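PDB 5IM3: ribonucleoside-diphosphate reductase from Pseudomonas aeruginosa, which probably reduces ribonucleoside diphosphates to the deoxyribonucleotides needed for DNA synthesis, drawing on thioredoxin, and is an allosteric enzyme that binds dATP. Local coordinates for residues A[256-261]-A[322-327]; A[729-734]-A[738-743]. All blocks are in the same frame, centred on the assembly; numbering follows the deposited sequence.

Interaction 1: A[256-261]-A[322-327]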
loop_
_atom_site.group_PDB
_atom_site.type_symbol
_atom_site.label_atom_id
_atom_site.label_comp_id
_atom_site.label_asym_id
_atom_site.label_seq_id
_atom_site.Cartn_x
_atom_site.Cartn_y
_atom_site.Cartn_z
ATOM N N LYS A 256 35.065 42.933 -45.564
ATOM C CA LYS A 256 34.311 44.154 -45.820
ATOM C C LYS A 256 33.220 44.361 -44.780
ATOM O O LYS A 256 32.898 45.505 -44.442
ATOM C CB LYS A 256 33.706 44.115 -47.224
ATOM C CG LYS A 256 34.732 44.265 -48.342
ATOM C CD LYS A 256 34.960 45.727 -48.705
ATOM C CE LYS A 256 36.315 45.944 -49.363
ATOM N NZ LYS A 256 37.427 45.867 -48.373
ATOM N N ALA A 257 32.654 43.275 -44.253
ATOM C CA ALA A 257 31.528 43.387 -43.333
ATOM C C ALA A 257 31.962 43.762 -41.921
ATOM O O ALA A 257 31.215 44.448 -41.214
ATOM C CB ALA A 257 30.747 42.073 -43.304
ATOM N N LEU A 258 33.150 43.328 -41.491
ATOM C CA LEU A 258 33.599 43.615 -40.129
ATOM C C LEU A 258 33.604 45.108 -39.823
ATOM O O LEU A 258 32.952 45.524 -38.849
ATOM C CB LEU A 258 34.975 42.982 -39.902
ATOM C CG LEU A 258 35.685 43.394 -38.608
ATOM C CD1 LEU A 258 34.871 42.996 -37.380
ATOM C CD2 LEU A 258 37.076 42.792 -38.548
ATOM N N PRO A 259 34.302 45.959 -40.582
ATOM C CA PRO A 259 34.262 47.395 -40.258
ATOM C C PRO A 259 32.870 47.985 -40.355
ATOM O O PRO A 259 32.524 48.867 -39.559
ATOM C CB PRO A 259 35.224 48.015 -41.285
ATOM C CG PRO A 259 35.252 47.058 -42.410
ATOM C CD PRO A 259 35.114 45.695 -41.783
ATOM N N ALA A 260 32.052 47.518 -41.302
ATOM C CA ALA A 260 30.665 47.967 -41.362
ATOM C C ALA A 260 29.900 47.535 -40.121
ATOM O O ALA A 260 29.025 48.261 -39.635
ATOM C CB ALA A 260 29.986 47.424 -42.618
ATOM N N TYR A 261 30.216 46.352 -39.591
ATOM C CA TYR A 261 29.525 45.862 -38.405
ATOM C C TYR A 261 29.885 46.696 -37.183
ATOM O O TYR A 261 29.006 47.098 -36.411
ATOM C CB TYR A 261 29.864 44.390 -38.174
ATOM C CG TYR A 261 29.488 43.892 -36.799
ATOM C CD1 TYR A 261 28.188 43.502 -36.513
ATOM C CD2 TYR A 261 30.434 43.813 -35.788
ATOM C CE1 TYR A 261 27.839 43.051 -35.254
ATOM C CE2 TYR A 261 30.096 43.365 -34.526
ATOM C CZ TYR A 261 28.798 42.983 -34.265
ATOM O OH TYR A 261 28.458 42.532 -33.012
ATOM N N PHE A 322 30.942 37.347 -34.927
ATOM C CA PHE A 322 30.610 37.138 -33.523
ATOM C C PHE A 322 31.835 36.687 -32.737
ATOM O O PHE A 322 32.172 37.272 -31.702
ATOM C CB PHE A 322 29.479 36.113 -33.399
ATOM C CG PHE A 322 29.304 35.563 -32.009
ATOM C CD1 PHE A 322 28.691 36.315 -31.019
ATOM C CD2 PHE A 322 29.750 34.289 -31.697
ATOM C CE1 PHE A 322 28.529 35.804 -29.741
ATOM C CE2 PHE A 322 29.589 33.773 -30.423
ATOM C CZ PHE A 322 28.977 34.530 -29.445
ATOM N N PHE A 323 32.521 35.650 -33.223
ATOM C CA PHE A 323 33.716 35.177 -32.533
ATOM C C PHE A 323 34.791 36.250 -32.493
ATOM O O PHE A 323 35.541 36.340 -31.514
ATOM C CB PHE A 323 34.253 33.911 -33.209
ATOM C CG PHE A 323 33.412 32.687 -32.970
ATOM C CD1 PHE A 323 32.928 32.393 -31.706
ATOM C CD2 PHE A 323 33.105 31.827 -34.015
ATOM C CE1 PHE A 323 32.155 31.270 -31.484
ATOM C CE2 PHE A 323 32.332 30.699 -33.799
ATOM C CZ PHE A 323 31.855 30.423 -32.526
ATOM N N MET A 324 34.876 37.076 -33.536
ATOM C CA MET A 324 35.872 38.139 -33.555
ATOM C C MET A 324 35.518 39.240 -32.559
ATOM O O MET A 324 36.411 39.829 -31.940
ATOM C CB MET A 324 36.006 38.703 -34.973
ATOM C CG MET A 324 37.064 39.786 -35.132
ATOM S SD MET A 324 38.732 39.235 -34.708
ATOM C CE MET A 324 39.111 38.191 -36.115
ATOM N N ARG A 325 34.223 39.528 -32.382
ATOM C CA ARG A 325 33.824 40.508 -31.375
ATOM C C ARG A 325 34.225 40.051 -29.982
ATOM O O ARG A 325 34.738 40.838 -29.180
ATOM C CB ARG A 325 32.316 40.762 -31.414
ATOM C CG ARG A 325 31.784 41.250 -30.051
ATOM C CD ARG A 325 30.362 41.740 -30.097
ATOM N NE ARG A 325 29.388 40.659 -30.241
ATOM C CZ ARG A 325 28.924 39.914 -29.241
ATOM N NH1 ARG A 325 29.349 40.096 -27.995
ATOM N NH2 ARG A 325 28.028 38.970 -29.489
ATOM N N VAL A 326 33.953 38.787 -29.659
ATOM C CA VAL A 326 34.292 38.281 -28.332
ATOM C C VAL A 326 35.797 38.341 -28.127
ATOM O O VAL A 326 36.282 38.767 -27.070
ATOM C CB VAL A 326 33.750 36.849 -28.148
ATOM C CG1 VAL A 326 34.054 36.335 -26.745
ATOM C CG2 VAL A 326 32.255 36.811 -28.417
ATOM N N ALA A 327 36.557 37.934 -29.145
ATOM C CA ALA A 327 38.010 37.985 -29.065
ATOM C C ALA A 327 38.490 39.414 -28.851
ATOM O O ALA A 327 39.352 39.669 -28.004
ATOM C CB ALA A 327 38.619 37.395 -30.337
#
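Tyr261 and Arg325 make the polar part of this contact between helices 250-267 and 319-330. The phenol reaches across with its oxygen leading. Tyr261 OH comes to 3.5 Å from Arg325 NE. It also lies 3.6 Å from Arg325 CD, so the oxygen sits beside the CD-NE bond of the arginine. The ring and guanidinium planes are 35° apart, and the hydroxyl approaches the guanidinium obliquely. Tyr261 CG is trans to its backbone N (chi1 165°), which extends the ring off its helix toward the other one. Arg325 runs out straight through CG and then turns at chi3 (73°), which swings the guanidinium round beside the phenol.

The stronger partner of Arg325 NE is Glu317, in the loop before helix 319-330, through a salt bridge to OE2, while Arg325 NH1 is hydrogen-bonded to the backbone oxygen of Ala363.

The apolar part is a single loose touch. Leu258 CD1 meets Met324 CG at 4.5 Å. The backbones are nearest here too, with Leu258 CA and Met324 CA 8.9 Å apart. Leu258 belongs to the turn where helix 250-267 is kinked, because Pro259 has no N-H to give to the turn before. Met324 also packs on Tyr345 of helix 337-349, and Tyr261 rests on Leu239 of helix 219-239. The contact is part of the helical packing here, and segment 322-327 falls within the sequence range of the all-alpha domain.

All four touching residues are buried. Glu317 OE2 receives both the salt bridge from Arg325 NE and a weak hydrogen bond from Tyr261 OH, so one acid links polar side-chain ends from the two helices and probably offsets the buried arginine charge.

Interaction 2: A[729-734]-A[738-743]; sequences KKLIEE and KYIEVD
Helix 724-735 ends and the chain turns back along it, bringing Ile740 CA to 6.2 Å from Ile732 CA. This is a helix followed by an extended return segment, within the sequence range of the ribonucleotide reductase barrel domain. Residues 740-742 have extended backbone angles but form no regular strand within the chain. No hydrogen bond joins segments 729-734 and 738-743; the touching atoms are all carbons of Leu731, Ile732, Ile740 and Val742.

Ile740 points at the helix and meets two neighbouring residues with two different branches. Its long branch, with CG1 trans to the backbone N (chi1 179°), carries CD1 to Leu731. There Ile740 CD1 lies 3.7 Å from Leu731 CD2 and almost as near to Leu731 CG. The two side chains cross at about a right angle. The short branch lies against the helix backbone, with Ile740 CG2 3.8 Å from Ile732 CA. Its methyl also faces the matching methyl of the other isoleucine, Ile732 CG2 to Ile740 CG2 being 4.2 Å.

Two residues on, Val742 again points at the helix, while Glu741 between them points away. Ile732 touches both inward residues: CG2 serves Ile740, and the CG1-CD1 arm serves Val742. Glu741 is instead paired through its backbone with Phe897 of helix 885-897.

Leu731 is buried, and its other neighbours include Pro568 and Leu571 of helix 566-571. Ile732 is partly exposed and also touches Leu744.

The Ile732 arm runs obliquely to Val742. Ile732 CD1 reaches Val742 CG1 at 3.5 Å, with Ile732 CG1 farther from that methyl, at 4.1 Å.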
loop_
_atom_site.group_PDB
_atom_site.type_symbol
_atom_site.label_atom_id
_atom_site.label_comp_id
_atom_site.label_asym_id
_atom_site.label_seq_id
_atom_site.Cartn_x
_atom_site.Cartn_y
_atom_site.Cartn_z
ATOM N N LYS A 729 47.326 14.092 -0.840
ATOM C CA LYS A 729 48.113 13.350 0.139
ATOM C C LYS A 729 47.872 13.874 1.549
ATOM O O LYS A 729 47.630 13.097 2.480
ATOM C CB LYS A 729 49.598 13.425 -0.220
ATOM C CG LYS A 729 49.968 12.642 -1.469
ATOM C CD LYS A 729 51.474 12.606 -1.681
ATOM C CE LYS A 729 51.854 11.610 -2.764
ATOM N NZ LYS A 729 53.331 11.454 -2.905
ATOM N N LYS A 730 47.932 15.197 1.728
ATOM C CA LYS A 730 47.693 15.769 3.048
ATOM C C LYS A 730 46.266 15.520 3.512
ATOM O O LYS A 730 46.029 15.319 4.708
ATOM C CB LYS A 730 47.997 17.268 3.040
ATOM C CG LYS A 730 49.452 17.604 3.336
ATOM C CD LYS A 730 49.682 19.109 3.390
ATOM C CE LYS A 730 51.089 19.442 3.865
ATOM N NZ LYS A 730 52.132 18.844 2.988
ATOM N N LEU A 731 45.303 15.523 2.586
ATOM C CA LEU A 731 43.924 15.230 2.958
ATOM C C LEU A 731 43.807 13.834 3.559
ATOM O O LEU A 731 43.090 13.632 4.547
ATOM C CB LEU A 731 43.012 15.373 1.737
ATOM C CG LEU A 731 41.535 15.006 1.929
ATOM C CD1 LEU A 731 40.890 15.875 2.997
ATOM C CD2 LEU A 731 40.778 15.126 0.612
ATOM N N ILE A 732 44.512 12.860 2.980
ATOM C CA ILE A 732 44.491 11.504 3.519
ATOM C C ILE A 732 45.128 11.472 4.901
ATOM O O ILE A 732 44.662 10.760 5.799
ATOM C CB ILE A 732 45.190 10.534 2.548
ATOM C CG1 ILE A 732 44.495 10.550 1.183
ATOM C CG2 ILE A 732 45.188 9.117 3.108
ATOM C CD1 ILE A 732 45.289 9.869 0.094
ATOM N N GLU A 733 46.206 12.235 5.099
ATOM C CA GLU A 733 46.833 12.301 6.416
ATOM C C GLU A 733 45.873 12.878 7.444
ATOM O O GLU A 733 45.710 12.328 8.540
ATOM C CB GLU A 733 48.107 13.144 6.356
ATOM C CG GLU A 733 49.269 12.489 5.635
ATOM C CD GLU A 733 50.577 13.224 5.864
ATOM O OE1 GLU A 733 50.600 14.153 6.700
ATOM O OE2 GLU A 733 51.583 12.871 5.210
ATOM N N GLU A 734 45.226 13.994 7.106
ATOM C CA GLU A 734 44.358 14.676 8.057
ATOM C C GLU A 734 43.172 13.800 8.446
ATOM O O GLU A 734 42.970 13.491 9.626
ATOM C CB GLU A 734 43.882 16.003 7.465
ATOM C CG GLU A 734 44.914 17.122 7.522
ATOM C CD GLU A 734 45.268 17.519 8.945
ATOM O OE1 GLU A 734 46.207 16.921 9.517
ATOM O OE2 GLU A 734 44.599 18.421 9.495
ATOM N N LYS A 738 41.418 5.412 7.359
ATOM C CA LYS A 738 40.219 4.662 7.713
ATOM C C LYS A 738 38.972 5.229 7.048
ATOM O O LYS A 738 37.979 4.507 6.905
ATOM C CB LYS A 738 40.048 4.654 9.236
ATOM C CG LYS A 738 38.966 3.708 9.751
ATOM C CD LYS A 738 39.135 3.414 11.243
ATOM C CE LYS A 738 38.196 4.241 12.108
ATOM N NZ LYS A 738 36.773 3.831 11.934
ATOM N N TYR A 739 39.004 6.494 6.627
ATOM C CA TYR A 739 37.829 7.161 6.085
ATOM C C TYR A 739 38.013 7.704 4.674
ATOM O O TYR A 739 37.072 8.296 4.134
ATOM C CB TYR A 739 37.410 8.314 7.003
ATOM C CG TYR A 739 37.120 7.904 8.427
ATOM C CD1 TYR A 739 35.928 7.278 8.763
ATOM C CD2 TYR A 739 38.037 8.156 9.437
ATOM C CE1 TYR A 739 35.661 6.908 10.068
ATOM C CE2 TYR A 739 37.779 7.790 10.740
ATOM C CZ TYR A 739 36.591 7.168 11.052
ATOM O OH TYR A 739 36.340 6.804 12.353
ATOM N N ILE A 740 39.182 7.539 4.060
ATOM C CA ILE A 740 39.399 8.038 2.705
ATOM C C ILE A 740 40.428 7.158 2.015
ATOM O O ILE A 740 41.429 6.754 2.614
ATOM C CB ILE A 740 39.847 9.515 2.703
ATOM C CG1 ILE A 740 40.101 9.999 1.271
ATOM C CG2 ILE A 740 41.093 9.698 3.563
ATOM C CD1 ILE A 740 40.314 11.503 1.159
ATOM N N GLU A 741 40.173 6.869 0.742
ATOM C CA GLU A 741 41.107 6.117 -0.087
ATOM C C GLU A 741 40.965 6.616 -1.514
ATOM O O GLU A 741 39.870 6.565 -2.080
ATOM C CB GLU A 741 40.836 4.615 -0.006
ATOM C CG GLU A 741 41.753 3.775 -0.873
ATOM C CD GLU A 741 41.555 2.292 -0.655
ATOM O OE1 GLU A 741 41.716 1.834 0.496
ATOM O OE2 GLU A 741 41.229 1.588 -1.632
ATOM N N VAL A 742 42.060 7.103 -2.085
ATOM C CA VAL A 742 42.058 7.653 -3.434
ATOM C C VAL A 742 43.355 7.250 -4.121
ATOM O O VAL A 742 44.409 7.162 -3.483
ATOM C CB VAL A 742 41.881 9.189 -3.420
ATOM C CG1 VAL A 742 42.912 9.845 -2.526
ATOM C CG2 VAL A 742 41.949 9.763 -4.831
ATOM N N ASP A 743 43.266 6.981 -5.420
ATOM C CA ASP A 743 44.448 6.650 -6.204
ATOM C C ASP A 743 45.400 7.839 -6.250
ATOM O O ASP A 743 44.977 8.989 -6.384
ATOM C CB ASP A 743 44.040 6.248 -7.620
ATOM C CG ASP A 743 45.223 5.849 -8.471
ATOM O OD1 ASP A 743 45.874 6.751 -9.040
ATOM O OD2 ASP A 743 45.499 4.635 -8.576
#

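How the interactions relate
Interaction 1 comes first along the chain and closes before interaction 2 opens. Their centres are 51 Å apart and their nearest atoms about 35 Å, so they do not touch. They share no helix or strand. Interaction 1 joins segments of two helices with 60 residues between the segments, the second of them within the all-alpha domain range. Interaction 2 is local, joining one helix to the loop that follows it, within the barrel domain range. Both lie away from the dATP sites, and no other subunit touches either. They are separate pieces of packing, one buried between helices and one partly buried where a helix meets its loop.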